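Local structure of transcription factor cep-1 (Caenorhabditis elegans, 1T4W) at residues 100-105 and 136-141. The protein activates transcription by binding the same DNA consensus sequence as p53, promotes apoptosis under genotoxic stress and supports meiotic chromosome segregation. Numbering follows the deposited sequence.
With ZN (zinc ion), chain B.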
loop_
_atom_site.group_PDB
_atom_site.type_symbol
_atom_site.label_atom_id
_atom_site.label_comp_id
_atom_site.label_asym_id
_atom_site.label_seq_id
_atom_site.Cartn_x
_atom_site.Cartn_y
_atom_site.Cartn_z
ATOM N N PHE A 100 0.218 11.311 -3.019
ATOM C CA PHE A 100 -1.085 10.893 -2.526
ATOM C C PHE A 100 -0.964 10.346 -1.087
ATOM O O PHE A 100 -1.874 10.504 -0.254
ATOM C CB PHE A 100 -1.656 9.816 -3.459
ATOM C CG PHE A 100 -3.151 9.614 -3.324
ATOM C CD1 PHE A 100 -3.685 8.913 -2.239
ATOM C CD2 PHE A 100 -4.025 10.170 -4.258
ATOM C CE1 PHE A 100 -5.086 8.768 -2.080
ATOM C CE2 PHE A 100 -5.423 10.038 -4.110
ATOM C CZ PHE A 100 -5.945 9.338 -3.019
ATOM N N PHE A 101 0.181 9.737 -0.792
ATOM C CA PHE A 101 0.400 9.117 0.512
ATOM C C PHE A 101 1.754 9.432 1.128
ATOM O O PHE A 101 2.681 9.834 0.435
ATOM C CB PHE A 101 0.262 7.593 0.386
ATOM C CG PHE A 101 1.373 6.943 -0.401
ATOM C CD1 PHE A 101 1.498 7.161 -1.762
ATOM C CD2 PHE A 101 2.312 6.125 0.234
ATOM C CE1 PHE A 101 2.545 6.581 -2.500
ATOM C CE2 PHE A 101 3.357 5.534 -0.482
ATOM C CZ PHE A 101 3.474 5.761 -1.856
ATOM N N TYR A 102 1.863 9.215 2.434
ATOM C CA TYR A 102 3.109 9.450 3.160
ATOM C C TYR A 102 3.387 8.308 4.143
ATOM O O TYR A 102 2.494 7.523 4.488
ATOM C CB TYR A 102 3.048 10.781 3.922
ATOM C CG TYR A 102 2.720 11.964 3.035
ATOM C CD1 TYR A 102 1.392 12.313 2.753
ATOM C CD2 TYR A 102 3.741 12.697 2.417
ATOM C CE1 TYR A 102 1.092 13.360 1.873
ATOM C CE2 TYR A 102 3.454 13.730 1.542
ATOM C CZ TYR A 102 2.128 14.055 1.269
ATOM O OH TYR A 102 1.869 15.040 0.354
ATOM N N ILE A 103 4.635 8.231 4.586
ATOM C CA ILE A 103 5.086 7.202 5.506
ATOM C C ILE A 103 5.495 7.874 6.818
ATOM O O ILE A 103 6.302 8.807 6.826
ATOM C CB ILE A 103 6.301 6.448 4.884
ATOM C CG1 ILE A 103 5.898 5.878 3.516
ATOM C CG2 ILE A 103 6.804 5.348 5.826
ATOM C CD1 ILE A 103 4.738 4.891 3.557
ATOM N N ARG A 104 4.936 7.402 7.928
ATOM C CA ARG A 104 5.240 7.970 9.237
ATOM C C ARG A 104 5.574 6.858 10.231
ATOM O O ARG A 104 5.208 5.685 10.035
ATOM C CB ARG A 104 4.040 8.777 9.759
ATOM C CG ARG A 104 3.576 9.912 8.834
ATOM C CD ARG A 104 4.593 11.050 8.760
ATOM N NE ARG A 104 4.758 11.731 10.047
ATOM C CZ ARG A 104 3.959 12.696 10.499
ATOM N NH1 ARG A 104 2.929 13.109 9.774
ATOM N NH2 ARG A 104 4.192 13.251 11.680
ATOM N N ASN A 105 6.249 7.245 11.306
ATOM C CA ASN A 105 6.654 6.312 12.349
ATOM C C ASN A 105 7.318 5.097 11.732
ATOM O O ASN A 105 7.048 3.965 12.120
ATOM C CB ASN A 105 5.440 5.885 13.182
ATOM C CG ASN A 105 4.776 7.066 13.856
ATOM O OD1 ASN A 105 5.432 7.827 14.567
ATOM N ND2 ASN A 105 3.479 7.238 13.626
ATOM N N ILE A 136 -0.264 6.983 5.548
ATOM C CA ILE A 136 -1.410 7.870 5.709
ATOM C C ILE A 136 -1.775 8.447 4.335
ATOM O O ILE A 136 -0.895 8.867 3.581
ATOM C CB ILE A 136 -1.096 8.981 6.768
ATOM C CG1 ILE A 136 -2.314 9.888 6.943
ATOM C CG2 ILE A 136 0.114 9.832 6.330
ATOM C CD1 ILE A 136 -2.101 10.971 7.983
ATOM N N PHE A 137 -3.063 8.408 3.995
ATOM C CA PHE A 137 -3.554 8.888 2.691
ATOM C C PHE A 137 -4.107 10.300 2.837
ATOM O O PHE A 137 -4.919 10.574 3.722
ATOM C CB PHE A 137 -4.615 7.920 2.162
ATOM C CG PHE A 137 -4.100 6.524 1.995
ATOM C CD1 PHE A 137 -3.368 6.170 0.857
ATOM C CD2 PHE A 137 -4.264 5.588 3.002
ATOM C CE1 PHE A 137 -2.792 4.886 0.727
ATOM C CE2 PHE A 137 -3.695 4.295 2.892
ATOM C CZ PHE A 137 -2.956 3.947 1.751
ATOM N N MET A 138 -3.643 11.200 1.974
ATOM C CA MET A 138 -4.047 12.589 2.062
ATOM C C MET A 138 -4.981 13.068 0.954
ATOM O O MET A 138 -5.015 14.247 0.615
ATOM C CB MET A 138 -2.805 13.478 2.161
ATOM C CG MET A 138 -2.003 13.243 3.455
ATOM S SD MET A 138 -3.012 13.404 4.970
ATOM C CE MET A 138 -3.255 15.177 4.990
ATOM N N CYS A 139 -5.739 12.138 0.392
ATOM C CA CYS A 139 -6.723 12.472 -0.629
ATOM C C CYS A 139 -7.641 11.265 -0.567
ATOM O O CYS A 139 -7.329 10.270 0.099
ATOM C CB CYS A 139 -6.047 12.656 -1.996
ATOM S SG CYS A 139 -7.127 13.101 -3.376
ATOM N N GLN A 140 -8.785 11.327 -1.214
ATOM C CA GLN A 140 -9.667 10.185 -1.111
ATOM C C GLN A 140 -10.464 9.890 -2.364
ATOM O O GLN A 140 -10.472 10.669 -3.321
ATOM C CB GLN A 140 -10.585 10.400 0.081
ATOM C CG GLN A 140 -11.537 11.550 -0.081
ATOM C CD GLN A 140 -12.191 11.896 1.225
ATOM O OE1 GLN A 140 -12.530 11.014 2.006
ATOM N NE2 GLN A 140 -12.381 13.185 1.472
ATOM N N GLU A 141 -11.134 8.748 -2.343
ATOM C CA GLU A 141 -11.940 8.296 -3.462
ATOM C C GLU A 141 -12.912 9.384 -3.925
ATOM O O GLU A 141 -13.052 9.642 -5.117
ATOM C CB GLU A 141 -12.731 7.052 -3.032
ATOM C CG GLU A 141 -13.226 6.185 -4.169
ATOM C CD GLU A 141 -13.964 4.975 -3.650
ATOM O OE1 GLU A 141 -15.158 5.109 -3.298
ATOM O OE2 GLU A 141 -13.338 3.902 -3.568
HETATM ZN ZN ZN B . -8.413 14.967 -2.726
#
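With CG of Phe100 anti to its backbone N (chi1 -162°) and SG of Cys139 likewise anti to its own (chi1 -179°), the ring and the sulfur side of Cys139 come together near the zinc ion. Cys139 CB lies over one face of the Phe100 ring, off toward the rim, in a CH-pi contact 3.7 Å from the centroid. SG stands oblique to the same ring, 4.5 Å from its centroid, and binds the zinc ion at 2.4 Å; Cys85, His88 and Cys143 complete the site. Phe100 CD1 and Phe137 CD1 meet rim to rim, each near the plane of the other ring. An alanine in place of Phe100 would probably leave Cys139 CB and SG without their aromatic neighbour and open a gap beside this zinc ligand. The backbones pair as antiparallel strands at the margin of the four-stranded sheet in this p53-family DNA-binding domain, where strand 101-104 is outermost and strand 130-137 runs on into the zinc-binding loop. Tyr102 and Ile136 form a hydrogen-bonded pair, N to O in both directions. Just beyond the paired strands, where Met138 follows one and Phe100 precedes the other, Met138 N donates to Phe100 O in a nearly straight bond (2.9 Å, 174° at the hydrogen). On the sheet face of Tyr102 and Ile136, Tyr102 CB rests on Ile136 CG2 at 3.9 Å. The bent Met138 chain crosses the tyrosine at about a right angle, its CG reaching the ring edge 3.5 Å from CE1, while Tyr102 OH is hydrogen-bonded to Pro96 O. On the other face, Phe101 CB meets Phe137 CD1 at 3.9 Å, and the Phe101 ring packs edge-to-face with Phe120.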